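Excinuclease ABC, subunit A. (Deinococcus radiodurans, PDB 2VF7) probably takes part in DNA repair as an ATP-hydrolysing, zinc-containing ABC-family protein that binds DNA and contributes to recognising damage. Local coordinates at residues 48-53 with 404-409; 603-608 with 737-742; 711-716 with 744-749; 720-725 with 729-734. The protein carries 1 engineered substitution. All coordinates share one frame; numbering follows the deposited sequence. Where two conformers were deposited one is given.

Contact 1: residues 48-53 with 404-409; sequences GKSSLA and VLDEPS. With ADP (adenosine-5'-diphosphate), chain E.
Ala53 and Val404 bring their CA atoms to 7.2 Å, and Ser50 and Asp406 theirs to 8.3 Å, where the first turn of helix 49-69 passes the end of strand 402-406. This is the nucleotide-binding core of an ABC ATPase: 48-53 closes the P-loop (Walker A), and 404-409 has the position and sequence of a Walker B strand. Gly48, with phi at 124°, is the N-cap residue, and the amides of the first helical turn point at the phosphates. No hydrogen bond joins the two segments. Their direct packing is carried by Ala53, whose CB lies 4.3 Å from Val404 CG1; that methyl stands anti to the backbone N (chi1 -160°) and also approaches Ala53 O. Phe54 and Tyr58 of the same helix continue this apolar layer against Val404. Farther along the strand, the Asp406 carboxylate nears the Ser50 hydroxyl without bonding to it, a spacing made doubtful by the two conformers of Asp406.

Within the contact, the bonds to the nucleotide come from 48-53; Gly46 N and Arg101 NH2 add others. Ser50 N gives its hydrogen to ADP O3B at 2.9 Å, with an N-H...O angle of 148°, whereas Gly48 N to O3A, Lys49 N to O1B and Ser50 OG to O3B are weak. Bends at chi3 and chi4 bring Lys49 NZ to ADP O1B at 2.6 Å, the shortest bond to the nucleotide here; NZ bonds Gly43 O as well. On the alpha-phosphate, O2A accepts twice from one residue: Ser51 N at 3.0 Å and Ser51 OG at 2.8 Å.

Contact 2: residues 603-608 with 737-742; sequences ATYTGL and QRIKLA
Tyr605 reaches from the short helix 602-605 across to Ile739 and Lys740, on helix 733-743, which begins within the LSGGE signature of the second ABC ATPase unit. Its CB points toward that helix, and chi1 of -168°, which sets CG opposite the backbone N, carries the ring out toward helix 733-743. Along the ring, CD2 is the first atom to meet a partner, the CG2 methyl of Ile739 at 4.3 Å. One atom farther, CE2 lies 4.1 Å from Lys740 CA, so the ring reaches the helix backbone as well as its side chains. CZ then stands 4.0 Å from Lys740 CG, the methylene that the phenol end rests on. Both partners approach the ring obliquely, and the contact is van der Waals packing; no hydrogen bond crosses it.

Lys740 takes part through the root of its chain. Its outer end bends at the last torsion (chi4 -96°), and NZ forms a salt bridge with Asp590 and a weak bond to Pro593 O, which keeps the charge turned to the strand-following loop and leaves the aliphatic part to the tyrosine. Ile739 has further neighbours in Leu719 and in Leu731, which it meets CD1 to CD1. Just after Tyr605, at the C-terminal end of the short helix, Gly607 leaves helical geometry with positive phi, and the hydroxyl of Thr606 returns to Met602 O. The tip of the tyrosine makes the nearest approach of all: its OH lies 3.5 Å from Lys740 CG.

Contact 3: residues 711-716 with 744-749; sequences LDTLRE and ELRRSG. Engineered in segment 744-749: Arg746 (natural residue Gln).
Within the second ABC ATPase unit, helix 705-716 lies before the signature sequence and segment 744-749 comes just after the helix that the signature begins; Thr713 touches Leu745 and Arg746 where these two parts meet. The place is away from the annotated ligand and metal sites, so the contact is structural packing, and no hydrogen bond crosses it. Thr713 and Leu745 are the closest pair of CA atoms, 6.8 Å apart. A single methyl does the touching on the helix side. Thr713 CG2 sits 4.1 Å from Leu745 CB and 3.7 Å from CG of Arg746, an engineered residue in place of the natural glutamine. With chi1 at 56°, the threonine hydroxyl is tucked between the backbone N and the carbonyl carbon, and there OG1 bonds Ala710 O one turn earlier and, weakly, Ala742 O of helix 733-743, leaving CG2 for the loop.

The Arg746 side chain crosses the threonine at about a right angle and lies against it with its aliphatic part, CB and CD reaching the same methyl as CG. The chain bends at the CG-CD bond (chi3 60°), turning NE aside. Leu745 also meets helix 766-781, through Gln775 and Leu779, so it is packed between two helices. The shape of the loop has its own support. Glu744 O accepts from Tyr755 OH, while Ser748 centres an inverse gamma turn whose bond, from Gly749 N to Arg747 O, is weak. The serine hydroxyl reaches back over three residues: Ser748 OG donates to Leu745 O at 2.7 Å, tilted 30° from the carbonyl plane.

Contact 4: residues 720-725 with 729-734; sequences GYLRLG and TELSGG. With ADP (adenosine-5'-diphosphate), chain E.
Leu722 presses its CD2 methyl against that of Leu731 at 4.0 Å, the two side chains crossing at a slant. The same Leu722 CD2 is also 4.0 Å from ADP O2', so one methyl borders both the leucine pair and the ribose. Beside it, chi1 of 62° sets CG of Tyr721 between the backbone N and the carbonyl carbon, and Leu722 CG lies over one face of the ring, toward its rim. Tyr721 CD1 then comes to 4.0 Å from ADP C3', approaching obliquely, while its OH bonds Glu735.

At the base end, Glu730 runs extended beyond CG and passes over the N1-C2 rim of the adenine: its CD is 3.2 Å from ADP C2 and its CG 3.6 Å from ADP N1. Glu730 makes no hydrogen bond to the base. The carboxylate has a weak bond from Gln726 NE2, an atom that also bonds the nucleotide. Arg723 brings NH2 to 4.1 Å of Glu730 OE2, too far for a salt bridge, and the guanidinium and carboxylate planes stand 81° apart. Any attraction is probably long-range and not directed by a bond.

Ser732 occupies the N-cap of helix 733-743, and its N bonds Glu735 OE1. The sequence LSGGE is the ABC signature, and here the segment around it faces an ADP whose phosphates sit on the P-loop of the other ATPase unit, the composite nucleotide site characteristic of ABC ATPases.

Contact 1 closes before the other three open; those all fall within the ABC transporter range 503-832. Its segments belong to the first ATPase core, with strand 402-406 in the six-stranded sheet that includes 38-42. Contacts 1 and 4 have centres 16 Å apart and do not touch, yet both meet the same ADP, joining Walker and signature elements of two units. Contacts 2 and 4 share helix 733-743, with centres 10 Å apart, and contact 4 is nested within the loop closed by contact 2. Contacts 2 and 3 alternate along the chain and touch, so helices 705-716 and 733-743 pack together; contact 4 adds the signature segment through Ile739 and Leu731.

Contact 1: residues 48-53 with 404-409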
# COMPACT_ATOMS: atom_id res chain seq x y z
N GLY A 48 14.15 -19.11 20.18
CA GLY A 48 13.02 -18.15 20.08
C GLY A 48 13.45 -16.70 19.91
O GLY A 48 12.64 -15.78 20.09
N LYS A 49 14.71 -16.47 19.57
CA LYS A 49 15.26 -15.10 19.41
C LYS A 49 14.53 -14.28 18.34
O LYS A 49 14.23 -13.10 18.55
CB LYS A 49 16.73 -15.16 19.01
CG LYS A 49 17.67 -15.89 19.94
CD LYS A 49 19.11 -15.51 19.56
CE LYS A 49 19.58 -16.14 18.27
NZ LYS A 49 19.35 -17.63 18.34
N SER A 50 14.27 -14.89 17.18
CA SER A 50 13.53 -14.25 16.10
C SER A 50 12.07 -14.16 16.37
O SER A 50 11.47 -13.14 16.09
CB SER A 50 13.75 -14.96 14.78
OG SER A 50 15.04 -14.64 14.30
N SER A 51 11.46 -15.23 16.89
CA SER A 51 10.05 -15.16 17.29
C SER A 51 9.76 -13.92 18.16
O SER A 51 8.68 -13.38 18.10
CB SER A 51 9.62 -16.43 18.02
OG SER A 51 9.59 -17.54 17.14
N LEU A 52 10.76 -13.48 18.93
CA LEU A 52 10.69 -12.28 19.79
C LEU A 52 11.02 -10.96 19.06
O LEU A 52 10.14 -10.11 18.91
CB LEU A 52 11.57 -12.46 21.03
CG LEU A 52 11.48 -11.45 22.18
CD1 LEU A 52 10.05 -11.17 22.60
CD2 LEU A 52 12.28 -11.96 23.36
N ALA A 53 12.25 -10.81 18.58
CA ALA A 53 12.64 -9.55 17.92
C ALA A 53 11.83 -9.26 16.66
O ALA A 53 11.43 -8.13 16.43
CB ALA A 53 14.16 -9.50 17.63
N VAL A 404 15.60 -3.22 13.31
CA VAL A 404 15.64 -4.64 13.67
C VAL A 404 16.60 -5.40 12.72
O VAL A 404 16.34 -5.54 11.52
CB VAL A 404 14.22 -5.27 13.67
CG1 VAL A 404 14.23 -6.54 14.49
CG2 VAL A 404 13.20 -4.29 14.24
N LEU A 405 17.72 -5.85 13.27
CA LEU A 405 18.77 -6.48 12.48
C LEU A 405 18.94 -7.98 12.79
O LEU A 405 18.75 -8.43 13.93
CB LEU A 405 20.10 -5.72 12.64
CG LEU A 405 20.23 -4.24 12.23
CD1 LEU A 405 20.32 -3.33 13.44
CD2 LEU A 405 21.49 -4.04 11.42
N ASP A 406 19.29 -8.76 11.77
CA ASP A 406 19.50 -10.21 11.94
C ASP A 406 20.89 -10.64 11.50
O ASP A 406 21.12 -10.93 10.33
CB ASP A 406 18.44 -11.02 11.20
CG ASP A 406 18.73 -12.51 11.23
OD1 ASP A 406 19.14 -13.05 10.18
OD2 ASP A 406 18.57 -13.15 12.31
N GLU A 407 21.82 -10.67 12.46
CA GLU A 407 23.22 -11.00 12.23
C GLU A 407 23.88 -10.15 11.14
O GLU A 407 24.09 -10.62 10.03
CB GLU A 407 23.40 -12.49 11.95
CG GLU A 407 23.40 -13.32 13.20
CD GLU A 407 23.74 -14.77 12.93
OE1 GLU A 407 22.81 -15.61 13.03
OE2 GLU A 407 24.91 -15.06 12.59
N PRO A 408 24.24 -8.90 11.48
CA PRO A 408 24.88 -8.02 10.52
C PRO A 408 26.38 -8.31 10.37
O PRO A 408 27.06 -7.73 9.50
CB PRO A 408 24.64 -6.62 11.13
CG PRO A 408 23.78 -6.87 12.40
CD PRO A 408 24.03 -8.25 12.78
N SER A 409 26.86 -9.21 11.22
CA SER A 409 28.25 -9.64 11.21
C SER A 409 28.44 -10.92 10.40
O SER A 409 29.54 -11.45 10.33
CB SER A 409 28.70 -9.91 12.63
OG SER A 409 27.77 -10.79 13.22
PB ADP E . 15.99 -18.45 16.79
O1B ADP E . 16.85 -18.41 18.02
O2B ADP E . 16.39 -19.51 15.81
O3B ADP E . 15.83 -17.09 16.15
PA ADP E . 13.32 -19.08 16.25
O1A ADP E . 13.88 -19.12 14.82
O2A ADP E . 12.23 -18.11 16.57
O3A ADP E . 14.52 -18.90 17.30
O5' ADP E . 12.69 -20.54 16.52
C5' ADP E . 11.71 -20.83 17.53
C4' ADP E . 10.58 -21.61 16.87
O4' ADP E . 9.88 -20.72 16.00
C3' ADP E . 11.01 -22.79 16.01
O3' ADP E . 10.11 -23.91 16.20
C2' ADP E . 10.92 -22.23 14.60
O2' ADP E . 10.77 -23.22 13.59
C1' ADP E . 9.71 -21.30 14.71
N9 ADP E . 9.71 -20.21 13.71
C8 ADP E . 10.64 -19.25 13.60
N7 ADP E . 10.39 -18.40 12.59
C5 ADP E . 9.24 -18.83 12.03
C6 ADP E . 8.38 -18.35 10.93
N6 ADP E . 8.74 -17.26 10.21
N1 ADP E . 7.27 -19.06 10.67
C2 ADP E . 6.90 -20.15 11.38
N3 ADP E . 7.63 -20.63 12.40
C4 ADP E . 8.79 -20.01 12.77

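Contact 2: residues 603-608 with 737-742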
# COMPACT_ATOMS: atom_id res chain seq x y z
N ALA A 603 10.25 -33.55 5.11
CA ALA A 603 9.67 -34.88 4.90
C ALA A 603 9.87 -35.39 3.49
O ALA A 603 10.10 -36.57 3.24
CB ALA A 603 8.18 -34.87 5.21
N THR A 604 9.80 -34.46 2.57
CA THR A 604 9.77 -34.77 1.16
C THR A 604 11.15 -34.53 0.52
O THR A 604 11.47 -35.16 -0.47
CB THR A 604 8.64 -33.97 0.54
OG1 THR A 604 8.10 -34.68 -0.57
CG2 THR A 604 9.06 -32.52 0.19
N TYR A 605 11.96 -33.64 1.12
CA TYR A 605 13.32 -33.34 0.66
C TYR A 605 14.33 -34.46 1.04
O TYR A 605 15.32 -34.70 0.32
CB TYR A 605 13.82 -31.98 1.20
CG TYR A 605 15.11 -31.51 0.51
CD1 TYR A 605 15.06 -30.74 -0.66
CD2 TYR A 605 16.38 -31.88 1.00
CE1 TYR A 605 16.24 -30.33 -1.30
CE2 TYR A 605 17.54 -31.48 0.36
CZ TYR A 605 17.46 -30.71 -0.79
OH TYR A 605 18.61 -30.32 -1.44
N THR A 606 14.09 -35.09 2.18
CA THR A 606 14.91 -36.20 2.65
C THR A 606 14.57 -37.49 1.87
O THR A 606 15.44 -38.32 1.65
CB THR A 606 14.77 -36.44 4.14
OG1 THR A 606 13.38 -36.60 4.45
CG2 THR A 606 15.31 -35.27 4.93
N GLY A 607 13.32 -37.61 1.47
CA GLY A 607 12.86 -38.73 0.67
C GLY A 607 12.10 -39.71 1.53
O GLY A 607 11.62 -40.74 1.05
N LEU A 608 11.99 -39.39 2.82
CA LEU A 608 11.37 -40.29 3.78
C LEU A 608 9.85 -40.37 3.67
O LEU A 608 9.25 -41.33 4.14
CB LEU A 608 11.81 -39.92 5.20
CG LEU A 608 11.33 -38.66 5.93
CD1 LEU A 608 9.90 -38.78 6.46
CD2 LEU A 608 12.27 -38.36 7.07
N GLN A 737 20.43 -25.14 5.06
CA GLN A 737 21.78 -25.66 4.78
C GLN A 737 22.01 -27.02 5.47
O GLN A 737 22.50 -27.96 4.85
CB GLN A 737 22.86 -24.65 5.21
CG GLN A 737 24.29 -25.09 4.82
CD GLN A 737 25.28 -23.93 4.64
OE1 GLN A 737 24.99 -22.78 4.96
NE2 GLN A 737 26.46 -24.25 4.08
N ARG A 738 21.65 -27.10 6.75
CA ARG A 738 21.81 -28.30 7.55
C ARG A 738 20.89 -29.46 7.12
O ARG A 738 21.24 -30.60 7.33
CB ARG A 738 21.61 -27.99 9.04
CG ARG A 738 22.74 -27.17 9.66
CD ARG A 738 22.48 -26.91 11.13
NE ARG A 738 21.59 -25.77 11.38
CZ ARG A 738 20.91 -25.56 12.51
NH1 ARG A 738 20.99 -26.42 13.53
NH2 ARG A 738 20.14 -24.48 12.64
N ILE A 739 19.73 -29.17 6.54
CA ILE A 739 18.84 -30.21 5.99
C ILE A 739 19.49 -30.87 4.77
O ILE A 739 19.47 -32.09 4.62
CB ILE A 739 17.44 -29.62 5.61
CG1 ILE A 739 16.80 -28.89 6.80
CG2 ILE A 739 16.49 -30.68 5.08
CD1 ILE A 739 15.40 -28.35 6.52
N LYS A 740 20.08 -30.03 3.91
CA LYS A 740 20.76 -30.48 2.69
C LYS A 740 21.97 -31.31 3.02
O LYS A 740 22.26 -32.29 2.34
CB LYS A 740 21.22 -29.28 1.86
CG LYS A 740 20.12 -28.49 1.17
CD LYS A 740 20.70 -27.16 0.76
CE LYS A 740 19.64 -26.17 0.46
NZ LYS A 740 19.37 -26.13 -0.99
N LEU A 741 22.69 -30.89 4.06
CA LEU A 741 23.84 -31.61 4.58
C LEU A 741 23.45 -32.99 5.10
O LEU A 741 24.14 -33.96 4.81
CB LEU A 741 24.50 -30.81 5.69
CG LEU A 741 25.87 -31.22 6.24
CD1 LEU A 741 26.87 -31.47 5.11
CD2 LEU A 741 26.40 -30.16 7.22
N ALA A 742 22.37 -33.07 5.87
CA ALA A 742 21.94 -34.32 6.49
C ALA A 742 21.50 -35.33 5.43
O ALA A 742 21.74 -36.53 5.56
CB ALA A 742 20.85 -34.09 7.50

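Contact 3: residues 711-716 with 744-749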
# COMPACT_ATOMS: atom_id res chain seq x y z
N LEU A 711 15.85 -39.40 9.69
CA LEU A 711 15.59 -38.62 10.90
C LEU A 711 16.77 -38.54 11.85
O LEU A 711 16.88 -37.57 12.61
CB LEU A 711 14.43 -39.25 11.67
CG LEU A 711 13.06 -39.40 11.01
CD1 LEU A 711 12.14 -40.15 11.96
CD2 LEU A 711 12.46 -38.05 10.64
N ASP A 712 17.62 -39.57 11.83
CA ASP A 712 18.79 -39.62 12.71
C ASP A 712 19.85 -38.58 12.34
O ASP A 712 20.41 -37.91 13.22
CB ASP A 712 19.39 -41.04 12.72
CG ASP A 712 20.30 -41.30 13.92
OD1 ASP A 712 19.84 -41.16 15.08
OD2 ASP A 712 21.49 -41.65 13.70
N THR A 713 20.14 -38.45 11.03
CA THR A 713 21.05 -37.40 10.51
C THR A 713 20.51 -35.98 10.73
O THR A 713 21.26 -35.05 10.98
CB THR A 713 21.37 -37.58 9.00
OG1 THR A 713 20.15 -37.61 8.23
CG2 THR A 713 22.15 -38.84 8.76
N LEU A 714 19.20 -35.81 10.64
CA LEU A 714 18.58 -34.52 10.95
C LEU A 714 18.68 -34.18 12.42
O LEU A 714 18.70 -33.02 12.79
CB LEU A 714 17.13 -34.52 10.54
CG LEU A 714 16.90 -34.50 9.04
CD1 LEU A 714 15.44 -34.80 8.79
CD2 LEU A 714 17.30 -33.13 8.44
N ARG A 715 18.76 -35.21 13.25
CA ARG A 715 18.79 -35.01 14.69
C ARG A 715 20.20 -34.70 15.13
O ARG A 715 20.43 -33.73 15.85
CB ARG A 715 18.22 -36.23 15.41
CG ARG A 715 17.46 -35.89 16.67
CD ARG A 715 16.77 -37.13 17.26
NE ARG A 715 16.81 -37.13 18.72
CZ ARG A 715 17.86 -37.51 19.44
NH1 ARG A 715 18.97 -37.94 18.84
NH2 ARG A 715 17.81 -37.48 20.76
N GLU A 716 21.15 -35.52 14.65
CA GLU A 716 22.59 -35.32 14.84
C GLU A 716 23.10 -33.92 14.45
O GLU A 716 24.09 -33.43 15.00
CB GLU A 716 23.37 -36.37 14.03
CG GLU A 716 23.55 -37.71 14.73
CD GLU A 716 24.13 -38.79 13.82
OE1 GLU A 716 23.49 -39.13 12.79
OE2 GLU A 716 25.22 -39.33 14.15
N GLU A 744 22.83 -35.53 2.61
CA GLU A 744 24.11 -36.03 2.07
C GLU A 744 25.04 -36.70 3.09
O GLU A 744 26.13 -37.13 2.72
CB GLU A 744 24.87 -34.90 1.37
CG GLU A 744 24.26 -34.44 0.08
CD GLU A 744 24.15 -35.55 -0.93
OE1 GLU A 744 25.10 -36.38 -1.01
OE2 GLU A 744 23.13 -35.60 -1.63
N LEU A 745 24.63 -36.79 4.35
CA LEU A 745 25.51 -37.31 5.41
C LEU A 745 25.63 -38.84 5.43
O LEU A 745 26.74 -39.36 5.50
CB LEU A 745 25.07 -36.79 6.78
CG LEU A 745 26.13 -36.04 7.59
CD1 LEU A 745 26.71 -34.89 6.77
CD2 LEU A 745 25.57 -35.51 8.91
N ARG A 746 24.50 -39.55 5.37
CA ARG A 746 24.54 -41.02 5.34
C ARG A 746 24.79 -41.66 3.95
O ARG A 746 25.17 -42.83 3.87
CB ARG A 746 23.29 -41.63 6.00
CG ARG A 746 23.50 -42.04 7.46
CD ARG A 746 22.34 -42.86 8.05
NE ARG A 746 22.10 -44.13 7.33
CZ ARG A 746 22.89 -45.20 7.37
NH1 ARG A 746 24.02 -45.20 8.07
NH2 ARG A 746 22.55 -46.29 6.68
N ARG A 747 24.61 -40.88 2.88
CA ARG A 747 24.93 -41.35 1.52
C ARG A 747 26.45 -41.52 1.35
O ARG A 747 26.90 -42.29 0.50
CB ARG A 747 24.42 -40.41 0.41
CG ARG A 747 23.01 -39.84 0.58
CD ARG A 747 22.69 -38.86 -0.56
NE ARG A 747 21.64 -39.35 -1.45
CZ ARG A 747 21.82 -40.19 -2.47
NH1 ARG A 747 23.03 -40.66 -2.78
NH2 ARG A 747 20.77 -40.57 -3.20
N SER A 748 27.22 -40.80 2.18
CA SER A 748 28.69 -40.74 2.09
C SER A 748 29.44 -42.02 2.53
O SER A 748 30.43 -41.95 3.27
CB SER A 748 29.21 -39.54 2.87
OG SER A 748 29.12 -39.75 4.27
N GLY A 749 28.98 -43.18 2.07
CA GLY A 749 29.66 -44.45 2.34
C GLY A 749 31.04 -44.42 1.70
O GLY A 749 31.17 -44.05 0.53

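Contact 4: residues 720-725 with 729-734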
# COMPACT_ATOMS: atom_id res chain seq x y z
N GLY A 720 16.29 -31.13 15.72
CA GLY A 720 15.25 -31.92 16.34
C GLY A 720 13.97 -31.16 16.58
O GLY A 720 12.92 -31.76 16.76
N TYR A 721 14.05 -29.83 16.58
CA TYR A 721 12.91 -28.98 16.91
C TYR A 721 11.98 -28.77 15.72
O TYR A 721 10.84 -28.35 15.88
CB TYR A 721 13.38 -27.64 17.53
CG TYR A 721 14.23 -26.77 16.63
CD1 TYR A 721 13.66 -25.76 15.86
CD2 TYR A 721 15.61 -26.96 16.54
CE1 TYR A 721 14.43 -24.97 15.04
CE2 TYR A 721 16.38 -26.19 15.71
CZ TYR A 721 15.79 -25.19 14.96
OH TYR A 721 16.58 -24.42 14.14
N LEU A 722 12.47 -29.06 14.51
CA LEU A 722 11.70 -28.85 13.31
C LEU A 722 10.62 -29.92 13.12
O LEU A 722 10.80 -31.04 13.57
CB LEU A 722 12.62 -28.77 12.09
CG LEU A 722 13.58 -27.58 12.03
CD1 LEU A 722 14.38 -27.63 10.77
CD2 LEU A 722 12.81 -26.27 12.09
N ARG A 723 9.53 -29.55 12.43
CA ARG A 723 8.42 -30.44 12.13
C ARG A 723 8.54 -31.02 10.72
O ARG A 723 8.88 -30.32 9.77
CB ARG A 723 7.07 -29.71 12.28
CG ARG A 723 6.73 -29.32 13.71
CD ARG A 723 5.33 -28.70 13.82
NE ARG A 723 5.27 -27.37 13.22
CZ ARG A 723 5.70 -26.24 13.81
NH1 ARG A 723 6.22 -26.26 15.05
NH2 ARG A 723 5.62 -25.09 13.15
N LEU A 724 8.25 -32.31 10.59
CA LEU A 724 8.39 -33.04 9.33
C LEU A 724 7.79 -32.32 8.13
O LEU A 724 8.41 -32.25 7.08
CB LEU A 724 7.76 -34.44 9.48
CG LEU A 724 8.76 -35.51 9.86
CD1 LEU A 724 9.64 -35.03 10.98
CD2 LEU A 724 8.03 -36.79 10.21
N GLY A 725 6.59 -31.78 8.30
CA GLY A 725 5.86 -31.06 7.26
C GLY A 725 6.02 -29.54 7.29
O GLY A 725 5.40 -28.83 6.50
N THR A 729 9.13 -22.14 3.55
CA THR A 729 9.10 -20.68 3.59
C THR A 729 9.27 -20.15 5.03
O THR A 729 9.55 -18.96 5.21
CB THR A 729 7.82 -20.14 2.89
OG1 THR A 729 6.69 -20.91 3.30
CG2 THR A 729 7.97 -20.24 1.37
N GLU A 730 9.11 -21.03 6.02
CA GLU A 730 9.27 -20.71 7.45
C GLU A 730 10.70 -20.94 7.94
O GLU A 730 10.95 -20.88 9.14
CB GLU A 730 8.33 -21.60 8.29
CG GLU A 730 6.87 -21.38 8.01
CD GLU A 730 5.95 -22.08 8.97
OE1 GLU A 730 4.75 -21.71 9.02
OE2 GLU A 730 6.39 -23.01 9.69
N LEU A 731 11.62 -21.25 7.03
CA LEU A 731 12.96 -21.69 7.46
C LEU A 731 14.06 -20.71 7.09
O LEU A 731 14.01 -20.06 6.05
CB LEU A 731 13.30 -23.09 6.95
CG LEU A 731 12.37 -24.29 7.19
CD1 LEU A 731 13.04 -25.55 6.72
CD2 LEU A 731 11.93 -24.47 8.62
N SER A 732 15.06 -20.63 7.95
CA SER A 732 16.15 -19.67 7.80
C SER A 732 17.20 -20.28 6.87
O SER A 732 17.03 -21.39 6.39
CB SER A 732 16.78 -19.40 9.15
OG SER A 732 17.05 -20.63 9.82
N GLY A 733 18.28 -19.56 6.62
CA GLY A 733 19.29 -20.07 5.70
C GLY A 733 20.06 -21.25 6.26
O GLY A 733 20.30 -22.23 5.54
N GLY A 734 20.42 -21.16 7.54
CA GLY A 734 21.16 -22.18 8.26
C GLY A 734 20.41 -23.47 8.55
O GLY A 734 21.03 -24.55 8.60
PB ADP E . 15.99 -18.45 16.79
O1B ADP E . 16.85 -18.41 18.02
O2B ADP E . 16.39 -19.51 15.81
O3B ADP E . 15.83 -17.09 16.15
PA ADP E . 13.32 -19.08 16.25
O1A ADP E . 13.88 -19.12 14.82
O2A ADP E . 12.23 -18.11 16.57
O3A ADP E . 14.52 -18.90 17.30
O5' ADP E . 12.69 -20.54 16.52
C5' ADP E . 11.71 -20.83 17.53
C4' ADP E . 10.58 -21.61 16.87
O4' ADP E . 9.88 -20.72 16.00
C3' ADP E . 11.01 -22.79 16.01
O3' ADP E . 10.11 -23.91 16.20
C2' ADP E . 10.92 -22.23 14.60
O2' ADP E . 10.77 -23.22 13.59
C1' ADP E . 9.71 -21.30 14.71
N9 ADP E . 9.71 -20.21 13.71
C8 ADP E . 10.64 -19.25 13.60
N7 ADP E . 10.39 -18.40 12.59
C5 ADP E . 9.24 -18.83 12.03
C6 ADP E . 8.38 -18.35 10.93
N6 ADP E . 8.74 -17.26 10.21
N1 ADP E . 7.27 -19.06 10.67
C2 ADP E . 6.90 -20.15 11.38
N3 ADP E . 7.63 -20.63 12.40
C4 ADP E . 8.79 -20.01 12.77